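Local coordinates for cytochrome P450 monooxygenase (Rhodococcus sp. ECU0066, PDB 6KBH), which probably acts as a self-sufficient monooxygenase, with a heme P450 domain, an FMN site and a [2Fe-2S] ferredoxin-like domain in a single chain, at residues Ala86-Asn91 against Leu353-Ser358; Phe386-His391 against Lys706-Thr711. All blocks are in the same frame, centred on the assembly; numbering follows the deposited sequence.

Contact 1 (Ala86-Asn91 against Leu353-Ser358); sequences AVFRGN and LLIVNS. With HEM (protoporphyrin IX containing Fe), chain C.
Val87 and Phe88, in the last turn of helix 81-89, pack against Leu353, Ile355 and Asn357 in a buried, largely apolar contact between a helix and the end of a strand in the cytochrome P450 domain. Val87 and Ile355 meet tip to tip, Val87 CG1 lying 4.0 Å from Ile355 CG2. CG1 is anti to the backbone N (chi1 175°), and this same branch also touches Leu353 CD1 at 3.8 Å, so one methyl bridges two residues on the same face of strand 352-355. The other methyl, CG2, adds a second touch on Leu353 CD1.

Phe88 is approached from two directions. Over one face comes Ile355 CD1, 4.0 Å from the ring centroid of Phe88 and 22° off its normal, a CH-pi contact displaced toward the CZ side of the rim. At the edge, near the ring plane, Asn357 ND2 stands 3.7 Å from Phe88 CE2, the amide plane turned 55° from the ring. That amide nitrogen is a neighbour of the ring, while its hydrogen bond goes to Leu384 O. On its CE1 side the same ring touches a heme propionate, Phe88 CE1 lying 3.6 Å from HEM O2A, which makes it part of the wall beside the cofactor.

Helix 81-89 corresponds to the B helix of P450 enzymes, and strand 352-355 is the middle strand of their beta-1 sheet. Strand 76-78 pairs with it in parallel and strand 332-336 antiparallel; Arg334 of the latter touches both Val87 and Phe88, while Phe94 of strand 94-95 packs on Val87 and Leu353.

Contact 2 (Phe386-His391 against Lys706-Thr711); sequences FGYGSH and KDSGIT. With HEM (protoporphyrin IX containing Fe), chain C.
Tyr388, Ser708 and Gly389 carry this contact, in which two loops from different domains lie against each other. Tyr388 CG is anti to the backbone N (chi1 -161°), and the ring beyond it extends to the 706-711 turn. Its CE2 corner meets Asp707 O at the ring edge, in the ring plane, 3.0 Å away, and Tyr388 OH sits 3.3 Å from Asp707 CB. Ser708 adds its CA beside Tyr388 CE2, at 3.7 Å; its hydroxyl is hydrogen-bonded to the C-terminal carboxylate, Leu786 OXT. An alanine in place of Tyr388 would probably open a gap beside Asp707 and Ser708, with the ring edge and hydroxyl that meet them gone.

Residues 386-391 begin the Phe-Gly-X-Gly heme-binding loop of P450 enzymes, which leads to the axial ligand Cys393, and the partner turn belongs to the 2Fe-2S domain, where Gly709 and Ile710 form a G1 beta bulge opposite Leu705. Gly389, at a positive phi of 84°, brings its CA to 3.3 Å from Ser708 O. Next to it, Ile710 CG2 packs 4.1 Å from Ser390 N. Farther along, His391 ND1 donates to in-plane HEM O1D at 2.9 Å and a bent 142°, and also has Leu125 O as partner.

In the fold
The centres of contacts 1 and 2 are 11 Å apart, and both touch the heme. Residues 86-91 lie against both segments of contact 2: Phe88 CB is 3.2 Å from Tyr388 O, and Arg89 NH1 makes a probable hydrogen bond of 2.6 Å to Asp707 O. The end of helix 81-89 thus meets the P450 sheet through Val87 and Phe88 and the 2Fe-2S domain through Arg89. Propionate oxygen HEM O2A is shared by the two contacts, Tyr388 O lying 3.6 Å from it. Arg334, His133 and Arg137 also hydrogen-bond the heme. Contact 2 brings the ferredoxin-like domain up to the loop bearing the axial cysteine, consistent with electron delivery from that side.

Contact 1 (Ala86-Asn91 against Leu353-Ser358)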
loop_
_atom_site.group_PDB
_atom_site.type_symbol
_atom_site.label_atom_id
_atom_site.label_comp_id
_atom_site.label_asym_id
_atom_site.label_seq_id
_atom_site.Cartn_x
_atom_site.Cartn_y
_atom_site.Cartn_z
ATOM N N ALA A 86 7.047 -2.931 -18.460
ATOM C CA ALA A 86 6.789 -3.936 -19.483
ATOM C C ALA A 86 7.850 -5.027 -19.484
ATOM O O ALA A 86 7.549 -6.182 -19.805
ATOM C CB ALA A 86 6.704 -3.277 -20.859
ATOM N N VAL A 87 9.093 -4.687 -19.137
ATOM C CA VAL A 87 10.128 -5.711 -19.057
ATOM C C VAL A 87 9.857 -6.648 -17.890
ATOM O O VAL A 87 10.055 -7.865 -17.992
ATOM C CB VAL A 87 11.520 -5.059 -18.955
ATOM C CG1 VAL A 87 12.588 -6.116 -18.740
ATOM C CG2 VAL A 87 11.813 -4.258 -20.207
ATOM N N PHE A 88 9.376 -6.101 -16.772
ATOM C CA PHE A 88 9.105 -6.923 -15.597
ATOM C C PHE A 88 7.992 -7.932 -15.860
ATOM O O PHE A 88 8.063 -9.076 -15.395
ATOM C CB PHE A 88 8.750 -6.031 -14.407
ATOM C CG PHE A 88 9.946 -5.544 -13.638
ATOM C CD1 PHE A 88 10.798 -6.445 -13.013
ATOM C CD2 PHE A 88 10.212 -4.191 -13.529
ATOM C CE1 PHE A 88 11.896 -6.003 -12.300
ATOM C CE2 PHE A 88 11.315 -3.742 -12.820
ATOM C CZ PHE A 88 12.157 -4.649 -12.205
ATOM N N ARG A 89 6.958 -7.534 -16.607
ATOM C CA ARG A 89 5.813 -8.419 -16.802
ATOM C C ARG A 89 6.106 -9.539 -17.794
ATOM O O ARG A 89 5.635 -10.668 -17.604
ATOM C CB ARG A 89 4.595 -7.613 -17.260
ATOM C CG ARG A 89 3.641 -8.369 -18.173
ATOM C CD ARG A 89 2.386 -7.553 -18.450
ATOM N NE ARG A 89 2.673 -6.427 -19.334
ATOM C CZ ARG A 89 2.561 -5.151 -18.980
ATOM N NH1 ARG A 89 2.151 -4.838 -17.758
ATOM N NH2 ARG A 89 2.852 -4.184 -19.846
ATOM N N GLY A 90 6.876 -9.263 -18.843
ATOM C CA GLY A 90 7.211 -10.287 -19.813
ATOM C C GLY A 90 8.336 -11.178 -19.333
ATOM O O GLY A 90 9.456 -11.103 -19.850
ATOM N N ASN A 91 8.057 -12.028 -18.344
ATOM C CA ASN A 91 9.106 -12.839 -17.741
ATOM C C ASN A 91 9.519 -14.026 -18.603
ATOM O O ASN A 91 10.467 -14.729 -18.238
ATOM C CB ASN A 91 8.673 -13.334 -16.359
ATOM C CG ASN A 91 7.434 -14.202 -16.406
ATOM O OD1 ASN A 91 6.579 -14.046 -17.281
ATOM N ND2 ASN A 91 7.333 -15.133 -15.464
ATOM N N LEU A 353 19.720 -6.373 -20.048
ATOM C CA LEU A 353 19.001 -5.125 -19.845
ATOM C C LEU A 353 19.372 -4.495 -18.511
ATOM O O LEU A 353 19.469 -5.183 -17.492
ATOM C CB LEU A 353 17.489 -5.353 -19.907
ATOM C CG LEU A 353 16.930 -5.696 -21.290
ATOM C CD1 LEU A 353 15.403 -5.624 -21.296
ATOM C CD2 LEU A 353 17.521 -4.782 -22.357
ATOM N N LEU A 354 19.596 -3.184 -18.529
ATOM C CA LEU A 354 19.675 -2.379 -17.314
ATOM C C LEU A 354 18.421 -1.513 -17.274
ATOM O O LEU A 354 18.346 -0.484 -17.952
ATOM C CB LEU A 354 20.934 -1.526 -17.282
ATOM C CG LEU A 354 21.139 -0.871 -15.918
ATOM C CD1 LEU A 354 21.371 -1.943 -14.864
ATOM C CD2 LEU A 354 22.287 0.122 -15.937
ATOM N N ILE A 355 17.437 -1.932 -16.485
ATOM C CA ILE A 355 16.156 -1.246 -16.402
ATOM C C ILE A 355 16.194 -0.340 -15.173
ATOM O O ILE A 355 16.216 -0.809 -14.031
ATOM C CB ILE A 355 14.988 -2.241 -16.378
ATOM C CG1 ILE A 355 15.111 -3.247 -15.228
ATOM C CG2 ILE A 355 14.944 -3.004 -17.696
ATOM C CD1 ILE A 355 14.180 -4.438 -15.353
ATOM N N VAL A 356 16.220 0.970 -15.405
ATOM C CA VAL A 356 16.546 1.937 -14.356
ATOM C C VAL A 356 15.252 2.244 -13.609
ATOM O O VAL A 356 14.472 3.118 -13.997
ATOM C CB VAL A 356 17.210 3.192 -14.920
ATOM C CG1 VAL A 356 17.674 4.097 -13.795
ATOM C CG2 VAL A 356 18.380 2.812 -15.818
ATOM N N ASN A 357 15.027 1.502 -12.515
ATOM C CA ASN A 357 13.887 1.768 -11.643
ATOM C C ASN A 357 13.881 3.216 -11.174
ATOM O O ASN A 357 12.819 3.843 -11.067
ATOM C CB ASN A 357 13.919 0.836 -10.427
ATOM C CG ASN A 357 14.117 -0.619 -10.803
ATOM O OD1 ASN A 357 15.194 -1.014 -11.251
ATOM N ND2 ASN A 357 13.088 -1.432 -10.586
ATOM N N SER A 358 15.065 3.756 -10.874
ATOM C CA SER A 358 15.148 5.122 -10.369
ATOM C C SER A 358 14.674 6.122 -11.414
ATOM O O SER A 358 14.020 7.116 -11.082
ATOM C CB SER A 358 16.579 5.435 -9.936
ATOM O OG SER A 358 16.638 6.673 -9.252
HETATM C CHA HEM C . 13.083 -9.563 -5.231
HETATM C CHB HEM C . 13.814 -4.698 -4.113
HETATM C CHC HEM C . 13.530 -5.787 1.058
HETATM C CHD HEM C . 12.805 -10.601 -0.089
HETATM C C1A HEM C . 13.305 -8.121 -5.112
HETATM C C2A HEM C . 13.440 -7.480 -6.425
HETATM C C3A HEM C . 13.638 -6.132 -6.117
HETATM C C4A HEM C . 13.610 -6.083 -4.632
HETATM C CMA HEM C . 13.839 -5.007 -7.084
HETATM C CAA HEM C . 13.361 -8.096 -7.788
HETATM C CBA HEM C . 12.087 -7.821 -8.525
HETATM C CGA HEM C . 11.794 -8.562 -9.786
HETATM O O1A HEM C . 12.852 -9.085 -10.224
HETATM O O2A HEM C . 10.568 -8.457 -10.064
HETATM C C1B HEM C . 13.818 -4.510 -2.629
HETATM C C2B HEM C . 14.003 -3.165 -1.914
HETATM C C3B HEM C . 13.909 -3.513 -0.296
HETATM C C4B HEM C . 13.689 -5.012 -0.221
HETATM C CMB HEM C . 14.226 -1.834 -2.548
HETATM C CAB HEM C . 14.035 -2.573 0.853
HETATM C CBB HEM C . 13.180 -1.354 0.858
HETATM C C1C HEM C . 13.306 -7.251 0.883
HETATM C C2C HEM C . 13.181 -7.873 2.175
HETATM C C3C HEM C . 12.984 -9.205 1.887
HETATM C C4C HEM C . 13.004 -9.251 0.433
HETATM C CMC HEM C . 13.244 -7.224 3.518
HETATM C CAC HEM C . 12.770 -10.313 2.872
HETATM C CBC HEM C . 13.831 -11.324 3.119
HETATM C C1D HEM C . 12.849 -10.540 -1.555
HETATM C C2D HEM C . 12.651 -11.887 -2.185
HETATM C C3D HEM C . 12.739 -11.570 -3.802
HETATM C C4D HEM C . 12.971 -10.087 -3.855
HETATM C CMD HEM C . 12.433 -13.183 -1.486
HETATM C CAD HEM C . 12.600 -12.540 -4.921
HETATM C CBD HEM C . 11.200 -12.946 -5.249
HETATM C CGD HEM C . 10.969 -13.554 -6.584
HETATM O O1D HEM C . 11.951 -13.273 -7.313
HETATM O O2D HEM C . 9.867 -14.159 -6.614
HETATM N NA HEM C . 13.410 -7.285 -3.993
HETATM N NB HEM C . 13.559 -5.602 -1.630
HETATM N NC HEM C . 13.200 -8.082 -0.210
HETATM N ND HEM C . 13.014 -9.339 -2.493
HETATM FE FE HEM C . 13.443 -7.461 -2.046
#

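Contact 2 (Phe386-His391 against Lys706-Thr711)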
loop_
_atom_site.group_PDB
_atom_site.type_symbol
_atom_site.label_atom_id
_atom_site.label_comp_id
_atom_site.label_asym_id
_atom_site.label_seq_id
_atom_site.Cartn_x
_atom_site.Cartn_y
_atom_site.Cartn_z
ATOM N N PHE A 386 10.314 -1.883 -5.698
ATOM C CA PHE A 386 10.178 -3.277 -5.294
ATOM C C PHE A 386 10.100 -4.230 -6.478
ATOM O O PHE A 386 9.873 -5.428 -6.281
ATOM C CB PHE A 386 8.936 -3.464 -4.416
ATOM C CG PHE A 386 9.078 -2.908 -3.032
ATOM C CD1 PHE A 386 10.119 -3.314 -2.212
ATOM C CD2 PHE A 386 8.162 -1.992 -2.542
ATOM C CE1 PHE A 386 10.251 -2.808 -0.936
ATOM C CE2 PHE A 386 8.287 -1.481 -1.265
ATOM C CZ PHE A 386 9.335 -1.890 -0.461
ATOM N N GLY A 387 10.272 -3.736 -7.695
ATOM C CA GLY A 387 10.044 -4.560 -8.858
ATOM C C GLY A 387 8.567 -4.632 -9.200
ATOM O O GLY A 387 7.736 -3.882 -8.680
ATOM N N TYR A 388 8.238 -5.571 -10.085
ATOM C CA TYR A 388 6.881 -5.663 -10.596
ATOM C C TYR A 388 6.670 -7.031 -11.223
ATOM O O TYR A 388 7.573 -7.567 -11.872
ATOM C CB TYR A 388 6.611 -4.558 -11.626
ATOM C CG TYR A 388 5.148 -4.287 -11.883
ATOM C CD1 TYR A 388 4.380 -3.583 -10.966
ATOM C CD2 TYR A 388 4.536 -4.730 -13.046
ATOM C CE1 TYR A 388 3.044 -3.332 -11.197
ATOM C CE2 TYR A 388 3.200 -4.482 -13.287
ATOM C CZ TYR A 388 2.459 -3.784 -12.361
ATOM O OH TYR A 388 1.127 -3.536 -12.600
ATOM N N GLY A 389 5.477 -7.588 -11.015
ATOM C CA GLY A 389 5.088 -8.827 -11.659
ATOM C C GLY A 389 5.556 -10.088 -10.963
ATOM O O GLY A 389 5.547 -10.170 -9.731
ATOM N N SER A 390 5.985 -11.069 -11.765
ATOM C CA SER A 390 6.282 -12.413 -11.271
ATOM C C SER A 390 7.198 -12.407 -10.052
ATOM O O SER A 390 6.962 -13.143 -9.088
ATOM C CB SER A 390 6.918 -13.243 -12.389
ATOM O OG SER A 390 6.076 -13.312 -13.526
ATOM N N HIS A 391 8.254 -11.598 -10.077
ATOM C CA HIS A 391 9.303 -11.672 -9.068
ATOM C C HIS A 391 9.264 -10.517 -8.078
ATOM O O HIS A 391 10.238 -10.324 -7.343
ATOM C CB HIS A 391 10.681 -11.714 -9.736
ATOM C CG HIS A 391 10.930 -12.941 -10.554
ATOM N ND1 HIS A 391 11.644 -14.020 -10.080
ATOM C CD2 HIS A 391 10.569 -13.256 -11.821
ATOM C CE1 HIS A 391 11.709 -14.948 -11.018
ATOM N NE2 HIS A 391 11.064 -14.510 -12.085
ATOM N N LYS A 706 -3.667 -8.414 -15.601
ATOM C CA LYS A 706 -3.032 -8.093 -16.872
ATOM C C LYS A 706 -1.817 -7.196 -16.677
ATOM O O LYS A 706 -0.754 -7.447 -17.255
ATOM C CB LYS A 706 -4.037 -7.436 -17.818
ATOM C CG LYS A 706 -3.421 -7.094 -19.167
ATOM C CD LYS A 706 -4.397 -6.402 -20.098
ATOM C CE LYS A 706 -5.362 -7.395 -20.721
ATOM N NZ LYS A 706 -4.670 -8.339 -21.642
ATOM N N ASP A 707 -1.956 -6.137 -15.874
ATOM C CA ASP A 707 -0.828 -5.237 -15.659
ATOM C C ASP A 707 0.340 -5.966 -15.008
ATOM O O ASP A 707 1.496 -5.772 -15.399
ATOM C CB ASP A 707 -1.251 -4.047 -14.800
ATOM C CG ASP A 707 -2.484 -3.351 -15.331
ATOM O OD1 ASP A 707 -2.838 -3.559 -16.513
ATOM O OD2 ASP A 707 -3.097 -2.588 -14.558
ATOM N N SER A 708 0.055 -6.816 -14.019
ATOM C CA SER A 708 1.113 -7.552 -13.340
ATOM C C SER A 708 1.604 -8.740 -14.158
ATOM O O SER A 708 2.766 -9.137 -14.026
ATOM C CB SER A 708 0.628 -8.031 -11.969
ATOM O OG SER A 708 0.349 -6.935 -11.116
ATOM N N GLY A 709 0.748 -9.318 -14.997
ATOM C CA GLY A 709 1.151 -10.454 -15.800
ATOM C C GLY A 709 1.169 -11.776 -15.069
ATOM O O GLY A 709 1.988 -12.644 -15.395
ATOM N N ILE A 710 0.292 -11.950 -14.077
ATOM C CA ILE A 710 0.146 -13.199 -13.343
ATOM C C ILE A 710 -1.336 -13.554 -13.248
ATOM O O ILE A 710 -2.213 -12.695 -13.368
ATOM C CB ILE A 710 0.779 -13.123 -11.927
ATOM C CG1 ILE A 710 -0.143 -12.364 -10.986
ATOM C CG2 ILE A 710 2.132 -12.418 -11.959
ATOM C CD1 ILE A 710 0.042 -12.695 -9.531
ATOM N N THR A 711 -1.604 -14.853 -13.062
ATOM C CA THR A 711 -2.939 -15.383 -12.771
ATOM C C THR A 711 -2.967 -15.869 -11.332
ATOM O O THR A 711 -2.191 -16.749 -10.956
ATOM C CB THR A 711 -3.316 -16.561 -13.685
ATOM O OG1 THR A 711 -2.777 -16.386 -14.998
ATOM C CG2 THR A 711 -4.825 -16.689 -13.814
HETATM C CHA HEM C . 13.083 -9.563 -5.231
HETATM C CHB HEM C . 13.814 -4.698 -4.113
HETATM C CHC HEM C . 13.530 -5.787 1.058
HETATM C CHD HEM C . 12.805 -10.601 -0.089
HETATM C C1A HEM C . 13.305 -8.121 -5.112
HETATM C C2A HEM C . 13.440 -7.480 -6.425
HETATM C C3A HEM C . 13.638 -6.132 -6.117
HETATM C C4A HEM C . 13.610 -6.083 -4.632
HETATM C CMA HEM C . 13.839 -5.007 -7.084
HETATM C CAA HEM C . 13.361 -8.096 -7.788
HETATM C CBA HEM C . 12.087 -7.821 -8.525
HETATM C CGA HEM C . 11.794 -8.562 -9.786
HETATM O O1A HEM C . 12.852 -9.085 -10.224
HETATM O O2A HEM C . 10.568 -8.457 -10.064
HETATM C C1B HEM C . 13.818 -4.510 -2.629
HETATM C C2B HEM C . 14.003 -3.165 -1.914
HETATM C C3B HEM C . 13.909 -3.513 -0.296
HETATM C C4B HEM C . 13.689 -5.012 -0.221
HETATM C CMB HEM C . 14.226 -1.834 -2.548
HETATM C CAB HEM C . 14.035 -2.573 0.853
HETATM C CBB HEM C . 13.180 -1.354 0.858
HETATM C C1C HEM C . 13.306 -7.251 0.883
HETATM C C2C HEM C . 13.181 -7.873 2.175
HETATM C C3C HEM C . 12.984 -9.205 1.887
HETATM C C4C HEM C . 13.004 -9.251 0.433
HETATM C CMC HEM C . 13.244 -7.224 3.518
HETATM C CAC HEM C . 12.770 -10.313 2.872
HETATM C CBC HEM C . 13.831 -11.324 3.119
HETATM C C1D HEM C . 12.849 -10.540 -1.555
HETATM C C2D HEM C . 12.651 -11.887 -2.185
HETATM C C3D HEM C . 12.739 -11.570 -3.802
HETATM C C4D HEM C . 12.971 -10.087 -3.855
HETATM C CMD HEM C . 12.433 -13.183 -1.486
HETATM C CAD HEM C . 12.600 -12.540 -4.921
HETATM C CBD HEM C . 11.200 -12.946 -5.249
HETATM C CGD HEM C . 10.969 -13.554 -6.584
HETATM O O1D HEM C . 11.951 -13.273 -7.313
HETATM O O2D HEM C . 9.867 -14.159 -6.614
HETATM N NA HEM C . 13.410 -7.285 -3.993
HETATM N NB HEM C . 13.559 -5.602 -1.630
HETATM N NC HEM C . 13.200 -8.082 -0.210
HETATM N ND HEM C . 13.014 -9.339 -2.493
HETATM FE FE HEM C . 13.443 -7.461 -2.046
#